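Local coordinates for LAO/AO transport system kinase (PDB 2P67), which belongs to the MeaB-like family of P-loop GTPases and is built on a parallel sheet flanked by helices, at residues 71-80 with 242-252; 159-167 with 188-196. All coordinates share one frame; numbering follows the deposited sequence. Where two conformers were deposited one is given.

Contact 1: residues 71-80 with 242-252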
loop_
_atom_site.group_PDB
_atom_site.type_symbol
_atom_site.label_atom_id
_atom_site.label_comp_id
_atom_site.label_asym_id
_atom_site.label_seq_id
_atom_site.Cartn_x
_atom_site.Cartn_y
_atom_site.Cartn_z
ATOM N N THR A 71 -3.712 -25.972 16.534
ATOM C CA THR A 71 -2.931 -27.219 16.565
ATOM C C THR A 71 -1.503 -26.988 16.105
ATOM O O THR A 71 -0.555 -27.545 16.679
ATOM C CB THR A 71 -3.590 -28.370 15.758
ATOM O OG1 THR A 71 -3.622 -28.051 14.355
ATOM C CG2 THR A 71 -4.999 -28.609 16.253
ATOM N N PHE A 72 -1.349 -26.153 15.072
ATOM C CA PHE A 72 -0.027 -25.794 14.590
ATOM C C PHE A 72 0.790 -25.092 15.673
ATOM O O PHE A 72 1.926 -25.472 15.918
ATOM C CB PHE A 72 -0.087 -24.922 13.319
ATOM C CG PHE A 72 1.245 -24.343 12.942
ATOM C CD1 PHE A 72 2.184 -25.127 12.283
ATOM C CD2 PHE A 72 1.576 -23.032 13.281
ATOM C CE1 PHE A 72 3.431 -24.617 11.955
ATOM C CE2 PHE A 72 2.826 -22.506 12.961
ATOM C CZ PHE A 72 3.760 -23.307 12.289
ATOM N N LEU A 73 0.222 -24.061 16.295
ATOM C CA LEU A 73 0.919 -23.331 17.347
ATOM C C LEU A 73 1.356 -24.214 18.509
ATOM O O LEU A 73 2.459 -24.059 19.039
ATOM C CB LEU A 73 0.069 -22.174 17.856
ATOM C CG LEU A 73 -0.007 -20.976 16.912
ATOM C CD1 LEU A 73 -1.061 -20.007 17.432
ATOM C CD2 LEU A 73 1.368 -20.302 16.745
ATOM N N GLU A 74 0.485 -25.133 18.904
ATOM C CA GLU A 74 0.812 -26.084 19.962
ATOM C C GLU A 74 1.993 -26.962 19.553
ATOM O O GLU A 74 2.971 -27.077 20.288
ATOM C CB GLU A 74 -0.408 -26.946 20.312
ATOM C CG GLU A 74 -0.110 -27.932 21.451
ATOM C CD GLU A 74 -1.177 -29.005 21.604
ATOM O OE1 GLU A 74 -1.705 -29.485 20.581
ATOM O OE2 GLU A 74 -1.475 -29.383 22.760
ATOM N N ALA A 75 1.901 -27.581 18.381
ATOM C CA ALA A 75 2.994 -28.419 17.879
ATOM C C ALA A 75 4.298 -27.636 17.714
ATOM O O ALA A 75 5.357 -28.089 18.128
ATOM C CB ALA A 75 2.584 -29.117 16.572
ATOM N N PHE A 76 4.213 -26.445 17.113
ATOM C CA PHE A 76 5.391 -25.622 16.865
ATOM C C PHE A 76 6.006 -25.179 18.190
ATOM O O PHE A 76 7.226 -25.277 18.378
ATOM C CB PHE A 76 5.014 -24.410 15.984
ATOM C CG PHE A 76 6.176 -23.509 15.628
ATOM C CD1 PHE A 76 7.203 -23.947 14.785
ATOM C CD2 PHE A 76 6.231 -22.203 16.120
ATOM C CE1 PHE A 76 8.270 -23.092 14.448
ATOM C CE2 PHE A 76 7.298 -21.344 15.794
ATOM C CZ PHE A 76 8.319 -21.787 14.966
ATOM N N GLY A 77 5.156 -24.704 19.098
ATOM C CA GLY A 77 5.589 -24.242 20.427
ATOM C C GLY A 77 6.308 -25.349 21.191
ATOM O O GLY A 77 7.403 -25.134 21.742
ATOM N N MET A 78 5.702 -26.537 21.192
ATOM C CA MET A 78 6.293 -27.706 21.871
ATOM C C MET A 78 7.629 -28.117 21.254
ATOM O O MET A 78 8.550 -28.489 21.971
ATOM C CB MET A 78 5.299 -28.876 21.960
ATOM C CG MET A 78 4.160 -28.658 22.987
ATOM S SD MET A 78 4.710 -28.133 24.648
ATOM C CE MET A 78 5.735 -29.510 25.153
ATOM N N LEU A 79 7.759 -27.999 19.934
ATOM C CA LEU A 79 9.065 -28.226 19.287
ATOM C C LEU A 79 10.145 -27.285 19.816
ATOM O O LEU A 79 11.265 -27.714 20.111
ATOM C CB LEU A 79 8.951 -28.098 17.759
ATOM C CG LEU A 79 10.199 -28.295 16.888
ATOM C CD1 LEU A 79 9.758 -28.691 15.513
ATOM C CD2 LEU A 79 11.073 -27.075 16.805
ATOM N N LEU A 80 9.819 -25.998 19.928
ATOM C CA LEU A 80 10.777 -24.995 20.401
ATOM C C LEU A 80 11.202 -25.297 21.833
ATOM O O LEU A 80 12.376 -25.168 22.168
ATOM C CB LEU A 80 10.188 -23.581 20.319
ATOM C CG LEU A 80 9.889 -23.077 18.903
ATOM C CD1 LEU A 80 9.081 -21.750 18.900
ATOM C CD2 LEU A 80 11.174 -22.922 18.148
ATOM N N ALA A 242 0.021 -30.850 11.754
ATOM C CA ALA A 242 0.248 -30.575 13.176
ATOM C C ALA A 242 -0.162 -31.791 14.010
ATOM O O ALA A 242 0.607 -32.265 14.836
ATOM C CB ALA A 242 -0.524 -29.345 13.621
ATOM N N LEU A 243 -1.357 -32.312 13.752
ATOM C CA LEU A 243 -1.908 -33.406 14.567
ATOM C C LEU A 243 -1.201 -34.757 14.421
ATOM O O LEU A 243 -1.354 -35.623 15.287
ATOM C CB LEU A 243 -3.433 -33.520 14.403
ATOM C CG LEU A 243 -4.282 -32.462 15.144
ATOM C CD1 LEU A 243 -5.747 -32.865 15.167
ATOM C CD2 LEU A 243 -3.787 -32.184 16.588
ATOM N N GLU A 244 -0.407 -34.922 13.357
ATOM C CA GLU A 244 0.439 -36.108 13.184
ATOM C C GLU A 244 1.906 -35.843 13.503
ATOM O O GLU A 244 2.736 -36.750 13.424
ATOM C CB GLU A 244 0.325 -36.669 11.765
ATOM C CG GLU A 244 -1.079 -37.071 11.367
ATOM C CD GLU A 244 -1.099 -38.114 10.256
ATOM O OE1 GLU A 244 -0.010 -38.567 9.826
ATOM O OE2 GLU A 244 -2.211 -38.486 9.814
ATOM N N LYS A 245 2.222 -34.601 13.857
ATOM C CA LYS A 245 3.600 -34.184 14.126
ATOM C C LYS A 245 4.560 -34.490 12.968
ATOM O O LYS A 245 5.619 -35.102 13.151
ATOM C CB LYS A 245 4.104 -34.758 15.466
ATOM C CG LYS A 245 3.749 -33.901 16.681
ATOM C CD LYS A 245 2.264 -33.915 16.997
ATOM C CE LYS A 245 1.853 -32.632 17.711
ATOM N NZ LYS A 245 0.383 -32.418 17.667
ATOM N N ARG A 246 4.177 -34.056 11.767
ATOM C CA ARG A 246 5.061 -34.140 10.611
ATOM C C ARG A 246 5.145 -32.786 9.914
ATOM O O ARG A 246 4.137 -32.097 9.764
ATOM C CB ARG A 246 4.588 -35.229 9.639
ATOM C CG ARG A 246 4.716 -36.662 10.183
ATOM C CD ARG A 246 6.175 -37.145 10.206
ATOM N NE ARG A 246 6.359 -38.266 11.126
ATOM C CZ ARG A 246 6.913 -38.170 12.333
ATOM N NH1 ARG A 246 7.370 -37.004 12.776
ATOM N NH2 ARG A 246 7.027 -39.248 13.095
ATOM N N GLY A 247 6.349 -32.416 9.506
ATOM C CA GLY A 247 6.564 -31.157 8.797
ATOM C C GLY A 247 6.902 -29.977 9.684
ATOM O O GLY A 247 7.359 -28.951 9.191
ATOM N N ILE A 248 6.700 -30.124 10.991
ATOM C CA ILE A 248 6.928 -29.022 11.926
ATOM C C ILE A 248 8.414 -28.701 12.053
ATOM O O ILE A 248 8.793 -27.539 12.029
ATOM C CB ILE A 248 6.295 -29.268 13.335
ATOM C CG1 ILE A 248 4.848 -29.778 13.236
ATOM C CG2 ILE A 248 6.394 -27.997 14.223
ATOM C CD1 ILE A 248 3.871 -28.829 12.555
ATOM N N ASP A 249 9.246 -29.732 12.194
ATOM C CA ASP A 249 10.701 -29.582 12.263
ATOM C C ASP A 249 11.213 -28.782 11.059
ATOM O O ASP A 249 12.074 -27.917 11.180
ATOM C CB ASP A 249 11.394 -30.962 12.283
ATOM C CG ASP A 249 10.973 -31.835 13.463
ATOM O OD1 ASP A 249 10.819 -31.326 14.589
ATOM O OD2 ASP A 249 10.806 -33.059 13.267
ATOM N N GLU A 250 10.656 -29.092 9.888
ATOM C CA GLU A 250 11.072 -28.486 8.627
ATOM C C GLU A 250 10.698 -26.998 8.556
ATOM O O GLU A 250 11.437 -26.182 7.989
ATOM C CB GLU A 250 10.448 -29.263 7.463
ATOM C CG GLU A 250 11.104 -30.654 7.246
ATOM C CD GLU A 250 10.694 -31.752 8.260
ATOM O OE1 GLU A 250 9.859 -31.552 9.189
ATOM O OE2 GLU A 250 11.234 -32.871 8.110
ATOM N N ILE A 251 9.560 -26.657 9.153
ATOM C CA ILE A 251 9.119 -25.254 9.231
ATOM C C ILE A 251 10.073 -24.441 10.118
ATOM O O ILE A 251 10.505 -23.350 9.746
ATOM C CB ILE A 251 7.635 -25.158 9.659
ATOM C CG1 ILE A 251 6.733 -25.679 8.512
ATOM C CG2 ILE A 251 7.272 -23.712 10.099
ATOM C CD1 ILE A 251 5.389 -26.091 8.889
ATOM N N TRP A 252 10.450 -25.000 11.267
ATOM C CA TRP A 252 11.422 -24.346 12.155
ATOM C C TRP A 252 12.753 -24.170 11.435
ATOM O O TRP A 252 13.383 -23.123 11.497
ATOM C CB TRP A 252 11.583 -25.164 13.444
ATOM C CG TRP A 252 12.605 -24.657 14.408
ATOM C CD1 TRP A 252 13.592 -25.399 15.027
ATOM C CD2 TRP A 252 12.754 -23.314 14.889
ATOM N NE1 TRP A 252 14.344 -24.592 15.858
ATOM C CE2 TRP A 252 13.848 -23.313 15.802
ATOM C CE3 TRP A 252 12.082 -22.105 14.635
ATOM C CZ2 TRP A 252 14.273 -22.149 16.466
ATOM C CZ3 TRP A 252 12.507 -20.949 15.305
ATOM C CH2 TRP A 252 13.588 -20.984 16.207
HETATM O O HOH W 1 -0.831 -29.851 18.050
#

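Contact 2: residues 159-167 with 188-196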
loop_
_atom_site.group_PDB
_atom_site.type_symbol
_atom_site.label_atom_id
_atom_site.label_comp_id
_atom_site.label_asym_id
_atom_site.label_seq_id
_atom_site.Cartn_x
_atom_site.Cartn_y
_atom_site.Cartn_z
ATOM N N VAL A 159 -7.422 -12.250 8.180
ATOM C CA VAL A 159 -8.678 -11.709 7.661
ATOM C C VAL A 159 -8.445 -10.219 7.454
ATOM O O VAL A 159 -7.727 -9.577 8.233
ATOM C CB VAL A 159 -9.879 -11.950 8.640
ATOM C CG1 VAL A 159 -9.710 -11.163 9.945
ATOM C CG2 VAL A 159 -11.212 -11.615 7.972
ATOM N N GLY A 160 -9.043 -9.667 6.404
ATOM C CA GLY A 160 -8.815 -8.272 6.064
ATOM C C GLY A 160 -7.338 -7.998 5.842
ATOM O O GLY A 160 -6.698 -8.600 4.972
ATOM N N GLN A 161 -6.790 -7.110 6.662
ATOM C CA GLN A 161 -5.419 -6.629 6.501
ATOM C C GLN A 161 -4.530 -7.061 7.675
ATOM O O GLN A 161 -3.445 -6.512 7.884
ATOM C CB GLN A 161 -5.433 -5.097 6.374
ATOM C CG GLN A 161 -6.157 -4.374 7.532
ATOM C CD GLN A 161 -7.682 -4.625 7.550
ATOM O OE1 GLN A 161 -8.195 -5.391 8.382
ATOM N NE2 GLN A 161 -8.399 -3.988 6.620
ATOM N N SER A 162 -4.986 -8.059 8.428
ATOM C CA SER A 162 -4.300 -8.466 9.650
ATOM C C SER A 162 -2.881 -8.995 9.369
ATOM O O SER A 162 -1.972 -8.831 10.196
ATOM C CB SER A 162 -5.132 -9.477 10.439
ATOM O OG SER A 162 -5.241 -10.693 9.713
ATOM N N GLU A 163 -2.687 -9.601 8.196
ATOM C CA GLU A 163 -1.353 -10.072 7.802
ATOM C C GLU A 163 -0.368 -8.907 7.757
ATOM O O GLU A 163 0.723 -8.999 8.324
ATOM C CB GLU A 163 -1.365 -10.808 6.444
ATOM C CG GLU A 163 -2.242 -12.048 6.396
ATOM C CD GLU A 163 -3.657 -11.729 5.958
ATOM O OE1 GLU A 163 -3.965 -10.531 5.770
ATOM O OE2 GLU A 163 -4.449 -12.681 5.792
ATOM N N THR A 164 -0.749 -7.808 7.106
ATOM C CA THR A 164 0.183 -6.687 6.978
ATOM C C THR A 164 0.444 -5.995 8.326
ATOM O O THR A 164 1.574 -5.585 8.595
ATOM C CB THR A 164 -0.213 -5.701 5.859
ATOM O OG1 THR A 164 -1.461 -5.082 6.181
ATOM C CG2 THR A 164 -0.339 -6.444 4.503
ATOM N N GLU A 165 -0.587 -5.927 9.175
ATOM C CA GLU A 165 -0.477 -5.356 10.535
ATOM C C GLU A 165 0.492 -6.153 11.432
ATOM O O GLU A 165 1.373 -5.578 12.067
ATOM C CB GLU A 165 -1.863 -5.260 11.193
ATOM C CG GLU A 165 -2.809 -4.297 10.467
ATOM C CD GLU A 165 -4.272 -4.473 10.861
ATOM O OE1 GLU A 165 -4.642 -5.552 11.384
ATOM O OE2 GLU A 165 -5.060 -3.526 10.635
ATOM N N VAL A 166 0.338 -7.476 11.453
ATOM C CA VAL A 166 1.250 -8.355 12.207
ATOM C C VAL A 166 2.659 -8.280 11.598
ATOM O O VAL A 166 3.680 -8.251 12.308
ATOM C CB VAL A 166 0.745 -9.822 12.189
ATOM C CG1 VAL A 166 1.792 -10.779 12.757
ATOM C CG2 VAL A 166 -0.564 -9.955 12.968
ATOM N N ALA A 167 2.718 -8.285 10.266
ATOM C CA ALA A 167 3.997 -8.328 9.564
ATOM C C ALA A 167 4.908 -7.180 9.963
ATOM O O ALA A 167 6.118 -7.350 9.997
ATOM C CB ALA A 167 3.766 -8.288 8.055
ATOM N N ILE A 188 -5.432 -15.497 -4.656
ATOM C CA ILE A 188 -4.551 -15.180 -3.541
ATOM C C ILE A 188 -4.594 -13.680 -3.216
ATOM O O ILE A 188 -4.463 -12.836 -4.117
ATOM C CB ILE A 188 -3.109 -15.565 -3.895
ATOM C CG1 ILE A 188 -3.027 -17.069 -4.210
ATOM C CG2 ILE A 188 -2.137 -15.162 -2.769
ATOM C CD1 ILE A 188 -1.596 -17.585 -4.489
ATOM N N LYS A 189 -4.726 -13.364 -1.926
ATOM C CA LYS A 189 -4.725 -11.977 -1.468
ATOM C C LYS A 189 -3.384 -11.267 -1.759
ATOM O O LYS A 189 -2.305 -11.735 -1.349
ATOM C CB LYS A 189 -5.041 -11.927 0.040
ATOM C CG LYS A 189 -6.439 -12.312 0.426
ATOM C CD LYS A 189 -6.634 -12.353 1.963
ATOM C CE LYS A 189 -6.173 -11.068 2.640
ATOM N NZ LYS A 189 -6.457 -11.133 4.132
ATOM N N LYS A 190 -3.436 -10.128 -2.449
ATOM C CA LYS A 190 -2.197 -9.386 -2.751
ATOM C C LYS A 190 -1.454 -8.881 -1.501
ATOM O O LYS A 190 -0.218 -8.908 -1.452
ATOM C CB LYS A 190 -2.447 -8.251 -3.757
ATOM C CG LYS A 190 -2.877 -8.748 -5.139
ATOM C CD LYS A 190 -3.106 -7.569 -6.064
ATOM C CE LYS A 190 -3.740 -8.009 -7.382
ATOM N NZ LYS A 190 -5.131 -7.551 -7.485
ATOM N N GLY A 191 -2.204 -8.482 -0.477
ATOM C CA GLY A 191 -1.615 -8.017 0.780
ATOM C C GLY A 191 -0.795 -9.109 1.435
ATOM O O GLY A 191 0.241 -8.836 2.023
ATOM N N LEU A 192 -1.247 -10.353 1.297
ATOM C CA LEU A 192 -0.486 -11.496 1.798
ATOM C C LEU A 192 0.844 -11.669 1.040
ATOM O O LEU A 192 1.905 -11.838 1.658
ATOM C CB LEU A 192 -1.330 -12.758 1.688
ATOM C CG LEU A 192 -0.570 -14.035 2.069
ATOM C CD1 LEU A 192 -0.079 -13.910 3.540
ATOM C CD2 LEU A 192 -1.508 -15.224 1.848
ATOM N N MET A 193 0.792 -11.595 -0.289
ATOM C CA MET A 193 2.006 -11.644 -1.098
ATOM C C MET A 193 3.004 -10.555 -0.710
ATOM O O MET A 193 4.199 -10.781 -0.751
ATOM C CB MET A 193 1.684 -11.598 -2.596
ATOM C CG MET A 193 0.817 -12.796 -3.084
ATOM S SD MET A 193 1.689 -14.388 -2.962
ATOM C CE MET A 193 1.200 -15.050 -1.412
ATOM N N GLU A 194 2.498 -9.378 -0.343
ATOM C CA GLU A 194 3.352 -8.264 0.075
ATOM C C GLU A 194 4.242 -8.599 1.276
ATOM O O GLU A 194 5.387 -8.108 1.367
ATOM C CB GLU A 194 2.496 -7.040 0.416
ATOM C CG GLU A 194 1.797 -6.425 -0.781
ATOM C CD GLU A 194 2.704 -5.551 -1.635
ATOM O OE1 GLU A 194 3.913 -5.410 -1.330
ATOM O OE2 GLU A 194 2.193 -4.991 -2.615
ATOM N N VAL A 195 3.720 -9.429 2.183
ATOM C CA VAL A 195 4.357 -9.618 3.501
ATOM C C VAL A 195 4.820 -11.037 3.848
ATOM O O VAL A 195 5.644 -11.200 4.739
ATOM C CB VAL A 195 3.445 -9.087 4.642
ATOM C CG1 VAL A 195 3.140 -7.581 4.441
ATOM C CG2 VAL A 195 2.172 -9.897 4.755
ATOM N N ALA A 196 4.294 -12.063 3.161
ATOM C CA ALA A 196 4.611 -13.454 3.516
ATOM C C ALA A 196 6.096 -13.760 3.437
ATOM O O ALA A 196 6.715 -13.517 2.404
ATOM C CB ALA A 196 3.829 -14.451 2.636
#

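Contact 1: residues 71-80 with 242-252
Ile248 enters helix 71-80 as a knob, its side chain seated among Phe72, Ala75, Phe76 and Leu79. With CG2 anti to the backbone N, that methyl lies 3.7 Å from Leu79 CD1 and meets the Phe76 ring at its edge, while the other branch passes Ala75 and ends with CD1 4.1 Å from Phe72 CD1. Branching at CB lets one residue touch all four neighbours, and the small Ala75 gives it room.

Toward the C-terminal end of segment 71-80 the packing stays close round Trp252. Leu80 CD2 stands over the six-membered ring of Trp252, 3.4 Å from its centroid and 3° off the normal, a CH-pi contact. Leu79 CD2 comes to 3.5 Å from Trp252 CD1, and the Phe76 ring, its plane turned 70° from that of the indole, brings CZ to Trp252 CE3.

The other end is looser and wetter. Leu243, exposed to solvent, crosses Thr71 at about a right angle, CD2 lying 3.8 Å from Thr71 CG2. Lys245 lays its aliphatic CE on Ala75 CB and gives NZ to Ala242 O in its own segment at 2.8 Å; a water accepts from NZ and donates to Thr71 O and Glu74 OE1, so the water links the lysine and glutamate, whose charged atoms do not touch. Thr71 OG1 is taken by Gly68 O of the probable Walker A loop.

Segments 71-80 and 248-252, their axes 69° apart, pack on one side of the parallel sheet: Phe76 also touches Leu59 of strand 57-63 and Ile153 of strand 151-157, and Trp252 reaches Leu57.

Contact 2: residues 159-167 with 188-196
Lys189 reaches across to the start of helix 162-167, where its ammonium group is held by three acceptors. Gly160 O takes the shortest bond, 2.7 Å from Lys189 NZ, with the donor tilted out of the carbonyl plane. Both carboxylate oxygens of Glu163 share the same nitrogen: Lys189 NZ lies 3.0 Å from OE1 and from OE2, on the syn side of each and 17° out of the carboxylate plane. This forked salt bridge holds the carboxylate by both oxygens; a bend at chi2 (90°) folds the glutamate chain to present it. A long lysine suits this place because its methylenes span the gap between the helices.

The Gly160 carbonyl belongs to a type II' turn from Val159 to Ser162, whose second residue has the positive phi that glycine adopts easily. The turn leads out of strand 151-157 into the short helix, whose axis runs at 21° to that of segment 190-195, both following strands of the P-loop NTPase sheet. Ser162 OG accepts from Val159 N at 3.1 Å and also bonds Val157 O, tying turn to strand. At the N-cap, Gln161 O receives both Glu165 N and Thr164 OG1.

With its hydroxyl bonded back to the N-cap residue, Thr164 offers CG2 to Val195 CG1, 3.7 Å away. Ala167 CB meets Val195 CB at 3.5 Å, a close approach that the small alanine permits. Val195 O is met by Lys229 NZ, and from the first turn of helix 190-195 Lys190 NZ bonds Arg227 O of the second subunit.

Overall arrangement
Both contacts pair helices that border the same parallel sheet, yet share no helix; their centres are 23 Å apart and their nearest atoms about 10 Å. Contact 1 is the larger and more buried, joining elements far apart in sequence and relying on aliphatic and aromatic side chains beside the central strands, with polar groups and water at one end. Contact 2, nested within the chain loop that contact 1 closes, links nearby short helices, is only partly buried, and depends more on charge, with a small apolar patch alongside. Its second segment also meets the other subunit, whereas no other chain of the assembly touches contact 1.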